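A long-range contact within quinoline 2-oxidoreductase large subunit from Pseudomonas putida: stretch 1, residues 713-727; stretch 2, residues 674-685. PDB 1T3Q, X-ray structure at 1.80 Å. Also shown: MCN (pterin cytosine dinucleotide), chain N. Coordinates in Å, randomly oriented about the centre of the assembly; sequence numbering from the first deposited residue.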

# COMPACT_ATOMS: atom_id res chain seq x y z
N ILE B 713 17.91 23.00 21.71
CA ILE B 713 18.80 22.07 21.04
C ILE B 713 19.74 22.90 20.17
O ILE B 713 19.40 24.01 19.76
CB ILE B 713 18.06 21.02 20.17
CG1 ILE B 713 17.21 21.71 19.11
CG2 ILE B 713 17.23 20.09 21.07
CD1 ILE B 713 16.66 20.75 18.08
N PRO B 714 20.93 22.38 19.89
CA PRO B 714 21.88 23.13 19.07
C PRO B 714 21.46 23.59 17.68
O PRO B 714 20.73 22.91 16.96
CB PRO B 714 23.13 22.22 19.06
CG PRO B 714 22.62 20.87 19.46
CD PRO B 714 21.54 21.16 20.45
N THR B 715 21.94 24.77 17.33
CA THR B 715 21.68 25.38 16.04
C THR B 715 23.02 25.50 15.31
O THR B 715 24.06 25.11 15.84
CB THR B 715 21.12 26.80 16.19
OG1 THR B 715 22.13 27.64 16.75
CG2 THR B 715 19.91 26.80 17.12
N THR B 716 22.98 26.04 14.10
CA THR B 716 24.19 26.24 13.30
C THR B 716 25.20 27.13 14.03
O THR B 716 26.38 27.13 13.70
CB THR B 716 23.84 26.94 11.97
OG1 THR B 716 22.99 28.06 12.25
CG2 THR B 716 23.14 25.99 11.02
N LEU B 717 24.73 27.87 15.03
CA LEU B 717 25.60 28.78 15.77
C LEU B 717 26.21 28.15 17.03
O LEU B 717 27.02 28.78 17.71
CB LEU B 717 24.83 30.04 16.15
CG LEU B 717 24.26 30.83 14.96
CD1 LEU B 717 23.38 31.98 15.45
CD2 LEU B 717 25.41 31.36 14.12
N ASP B 718 25.82 26.92 17.32
CA ASP B 718 26.32 26.21 18.50
C ASP B 718 27.37 25.17 18.18
O ASP B 718 28.19 24.84 19.03
CB ASP B 718 25.16 25.52 19.23
CG ASP B 718 24.15 26.49 19.78
OD1 ASP B 718 24.54 27.32 20.63
OD2 ASP B 718 22.98 26.44 19.37
N VAL B 719 27.34 24.66 16.95
CA VAL B 719 28.28 23.62 16.55
C VAL B 719 29.34 24.17 15.61
O VAL B 719 29.03 24.76 14.57
CB VAL B 719 27.54 22.46 15.84
CG1 VAL B 719 28.46 21.24 15.73
CG2 VAL B 719 26.27 22.11 16.61
N PRO B 720 30.62 23.99 15.97
CA PRO B 720 31.73 24.49 15.14
C PRO B 720 32.02 23.51 14.02
O PRO B 720 31.39 22.45 13.93
CB PRO B 720 32.88 24.55 16.13
CG PRO B 720 32.64 23.28 16.94
CD PRO B 720 31.13 23.34 17.19
N ASP B 721 32.96 23.85 13.16
CA ASP B 721 33.35 22.91 12.12
C ASP B 721 34.12 21.87 12.92
O ASP B 721 34.76 22.20 13.92
CB ASP B 721 34.23 23.58 11.06
CG ASP B 721 33.45 24.55 10.20
OD1 ASP B 721 32.39 24.16 9.68
OD2 ASP B 721 33.90 25.70 10.03
N ILE B 722 34.05 20.62 12.48
CA ILE B 722 34.68 19.51 13.19
C ILE B 722 35.76 18.81 12.37
O ILE B 722 35.57 18.53 11.19
CB ILE B 722 33.59 18.48 13.57
CG1 ILE B 722 32.58 19.15 14.51
CG2 ILE B 722 34.21 17.24 14.21
CD1 ILE B 722 31.20 18.49 14.51
N ARG B 723 36.90 18.52 13.01
CA ARG B 723 37.99 17.83 12.33
C ARG B 723 37.97 16.36 12.75
O ARG B 723 37.96 16.04 13.94
CB ARG B 723 39.34 18.46 12.65
CG ARG B 723 40.48 17.97 11.75
CD ARG B 723 41.57 19.03 11.58
NE ARG B 723 42.78 18.77 12.36
CZ ARG B 723 43.69 17.85 12.06
NH1 ARG B 723 44.76 17.69 12.83
NH2 ARG B 723 43.53 17.08 10.99
N ILE B 724 37.97 15.47 11.76
CA ILE B 724 37.92 14.04 12.02
C ILE B 724 39.06 13.25 11.39
O ILE B 724 39.42 13.49 10.24
CB ILE B 724 36.62 13.43 11.46
CG1 ILE B 724 35.41 14.14 12.05
CG2 ILE B 724 36.58 11.93 11.74
CD1 ILE B 724 34.09 13.72 11.40
N ARG B 725 39.60 12.30 12.14
CA ARG B 725 40.64 11.43 11.63
C ARG B 725 40.19 9.99 11.92
O ARG B 725 39.47 9.75 12.90
CB ARG B 725 41.99 11.76 12.27
CG ARG B 725 42.60 13.05 11.71
CD ARG B 725 42.83 12.92 10.21
NE ARG B 725 43.21 14.17 9.55
N HIS B 726 40.59 9.06 11.07
CA HIS B 726 40.19 7.66 11.22
C HIS B 726 41.34 6.66 11.37
O HIS B 726 42.43 6.85 10.84
CB HIS B 726 39.37 7.23 9.99
CG HIS B 726 38.23 8.13 9.67
ND1 HIS B 726 36.98 8.00 10.25
CD2 HIS B 726 38.13 9.18 8.82
CE1 HIS B 726 36.17 8.92 9.77
NE2 HIS B 726 36.84 9.66 8.90
N LEU B 727 41.05 5.60 12.12
CA LEU B 727 41.98 4.49 12.33
C LEU B 727 41.10 3.27 12.10
O LEU B 727 39.90 3.31 12.38
CB LEU B 727 42.53 4.48 13.76
CG LEU B 727 43.44 5.64 14.17
CD1 LEU B 727 43.83 5.47 15.63
CD2 LEU B 727 44.67 5.67 13.28
N1 MCN N . 28.63 2.70 9.29
C2 MCN N . 29.59 2.47 8.26
N3 MCN N . 30.67 1.71 8.68
C4 MCN N . 30.88 1.19 9.95
C5 MCN N . 29.86 1.48 10.98
C6 MCN N . 28.75 2.22 10.65
O2 MCN N . 29.44 2.93 7.15
N4 MCN N . 31.94 0.47 10.24
C1' MCN N . 27.36 3.53 8.84
C2D MCN N . 26.13 2.57 8.51
O2' MCN N . 25.33 3.15 7.41
C3' MCN N . 25.40 2.47 9.83
C4D MCN N . 25.54 3.84 10.46
O4D MCN N . 26.82 4.40 9.88
O3' MCN N . 23.99 2.12 9.60
C5' MCN N . 25.43 3.89 12.01
O5' MCN N . 26.33 2.92 12.48
PA MCN N . 25.96 1.73 13.44
O1A MCN N . 26.06 0.49 12.62
O2A MCN N . 26.83 1.95 14.67
O3A MCN N . 24.48 1.84 14.11
PB MCN N . 23.02 1.58 13.49
O1B MCN N . 22.42 0.46 14.27
O2B MCN N . 23.08 1.44 12.00
O3B MCN N . 22.24 2.95 13.80
C10 MCN N . 21.67 3.19 15.06
C9' MCN N . 22.56 4.19 15.72
C8' MCN N . 21.87 4.50 17.07
S8' MCN N . 21.71 3.11 18.18
C7' MCN N . 21.41 5.69 17.46
S7' MCN N . 20.59 6.03 19.02
C6' MCN N . 21.53 6.89 16.46
C7 MCN N . 22.68 6.68 15.51
O9' MCN N . 22.59 5.42 14.86
N5' MCN N . 20.14 7.06 15.87
C4A MCN N . 20.26 7.87 14.67
N8' MCN N . 22.69 7.75 14.46
C4B MCN N . 21.44 8.25 14.01
N1' MCN N . 21.51 9.05 12.83
C2' MCN N . 20.31 9.45 12.34
N2' MCN N . 20.33 10.22 11.23
N3' MCN N . 19.10 9.09 12.91
C4' MCN N . 18.95 8.28 14.09
O4' MCN N . 17.86 8.01 14.52
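Stretch 2 (674-685) IVEGQIRGGIAQ

Residues 674-685 are helical throughout, part of a longer helix. The helix packs against the strand around 722-726 and the loop before it. The two run in roughly opposite directions, at 134° between their N-to-C axes, with a closest axial approach of 9.9 Å. Val 719 CA lies 5.9 Å from Ala 684 CA, Ile 722 CA 7.0 Å from Arg 680 CA, and Ile 724 CA 7.4 Å from Glu 676 CA.

Ile 722, Ile 724 and His 726 point toward the helix, while Arg 723 and Arg 725 point away. Ile 722 CG2 meets Ile 683 CD1 at 3.6 Å, and Ile 724 CD1 meets Ile 679 CG2 at 3.8 Å. In the loop, Val 719 CG2 is 3.7 Å from Ala 684 CB.

Polar groups lie beside these apolar contacts. Arg 680 NH1 donates to the backbone Ile 722 O at 3.0 Å. Its NH2 forms a salt bridge with Glu 676 OE1, one helical turn back, at 3.2 Å; its NE is satisfied elsewhere in the structure. Ile 724 CD1 covers one face of the guanidinium. Glu 676 OE2 accepts from His 726 NE2 at 2.7 Å, near the ring plane. The O of water 1 lies 2.6 Å from Glu 676 OE2 and 2.8 Å from Ile 724 O, and the water donates to both, bridging helix and strand. Both carboxylate oxygens of Glu 676 are thus satisfied.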

# COMPACT_ATOMS: atom_id res chain seq x y z
N ILE B 674 29.28 8.62 5.29
CA ILE B 674 28.18 8.38 6.22
C ILE B 674 28.68 8.30 7.65
O ILE B 674 28.04 8.83 8.57
CB ILE B 674 27.41 7.09 5.82
CG1 ILE B 674 26.53 7.41 4.60
CG2 ILE B 674 26.54 6.59 6.98
CD1 ILE B 674 25.88 6.20 3.96
N VAL B 675 29.83 7.66 7.86
CA VAL B 675 30.40 7.56 9.20
C VAL B 675 30.71 8.95 9.76
O VAL B 675 30.45 9.22 10.93
CB VAL B 675 31.70 6.71 9.20
CG1 VAL B 675 32.40 6.81 10.55
CG2 VAL B 675 31.38 5.26 8.87
N GLU B 676 31.26 9.84 8.93
CA GLU B 676 31.57 11.17 9.43
C GLU B 676 30.30 11.93 9.73
O GLU B 676 30.27 12.74 10.65
CB GLU B 676 32.46 11.94 8.44
CG GLU B 676 33.88 11.38 8.37
CD GLU B 676 34.90 12.37 7.83
OE1 GLU B 676 34.50 13.50 7.45
OE2 GLU B 676 36.10 12.03 7.81
N GLY B 677 29.24 11.66 8.97
CA GLY B 677 27.97 12.32 9.22
C GLY B 677 27.48 11.90 10.60
O GLY B 677 26.97 12.72 11.36
N GLN B 678 27.66 10.62 10.93
CA GLN B 678 27.25 10.09 12.23
C GLN B 678 28.05 10.72 13.36
O GLN B 678 27.52 10.99 14.44
CB GLN B 678 27.44 8.57 12.25
CG GLN B 678 26.47 7.81 11.36
CD GLN B 678 25.05 7.90 11.86
OE1 GLN B 678 24.73 7.39 12.94
NE2 GLN B 678 24.18 8.57 11.10
N ILE B 679 29.34 10.94 13.11
CA ILE B 679 30.20 11.56 14.11
C ILE B 679 29.81 13.01 14.36
O ILE B 679 29.71 13.45 15.51
CB ILE B 679 31.69 11.50 13.66
CG1 ILE B 679 32.21 10.06 13.73
CG2 ILE B 679 32.53 12.41 14.55
CD1 ILE B 679 33.58 9.87 13.09
N ARG B 680 29.59 13.78 13.29
CA ARG B 680 29.21 15.18 13.46
C ARG B 680 27.84 15.30 14.11
O ARG B 680 27.64 16.16 14.97
CB ARG B 680 29.24 15.91 12.10
CG ARG B 680 30.65 16.02 11.53
CD ARG B 680 30.75 17.08 10.43
NE ARG B 680 32.15 17.35 10.09
CZ ARG B 680 32.88 16.60 9.27
NH1 ARG B 680 34.15 16.93 9.03
NH2 ARG B 680 32.35 15.54 8.66
N GLY B 681 26.91 14.44 13.72
CA GLY B 681 25.58 14.49 14.31
C GLY B 681 25.63 14.21 15.80
O GLY B 681 24.97 14.88 16.60
N GLY B 682 26.42 13.20 16.18
CA GLY B 682 26.55 12.85 17.58
C GLY B 682 27.22 13.96 18.37
O GLY B 682 26.84 14.24 19.51
N ILE B 683 28.21 14.61 17.77
CA ILE B 683 28.91 15.70 18.44
C ILE B 683 27.97 16.87 18.72
O ILE B 683 28.05 17.50 19.78
CB ILE B 683 30.13 16.19 17.61
CG1 ILE B 683 31.26 15.16 17.70
CG2 ILE B 683 30.61 17.56 18.13
CD1 ILE B 683 32.44 15.42 16.77
N ALA B 684 27.07 17.17 17.79
CA ALA B 684 26.13 18.27 17.99
C ALA B 684 25.21 17.95 19.17
O ALA B 684 24.96 18.79 20.03
CB ALA B 684 25.31 18.51 16.72
N GLN B 685 24.70 16.72 19.21
CA GLN B 685 23.82 16.34 20.31
C GLN B 685 24.57 16.39 21.64
O GLN B 685 23.98 16.72 22.67
CB GLN B 685 23.24 14.93 20.08
CG GLN B 685 22.15 14.91 19.01
CD GLN B 685 21.66 13.51 18.68
OE1 GLN B 685 22.46 12.59 18.55
NE2 GLN B 685 20.35 13.35 18.54
O HOH W 1 38.37 13.36 7.65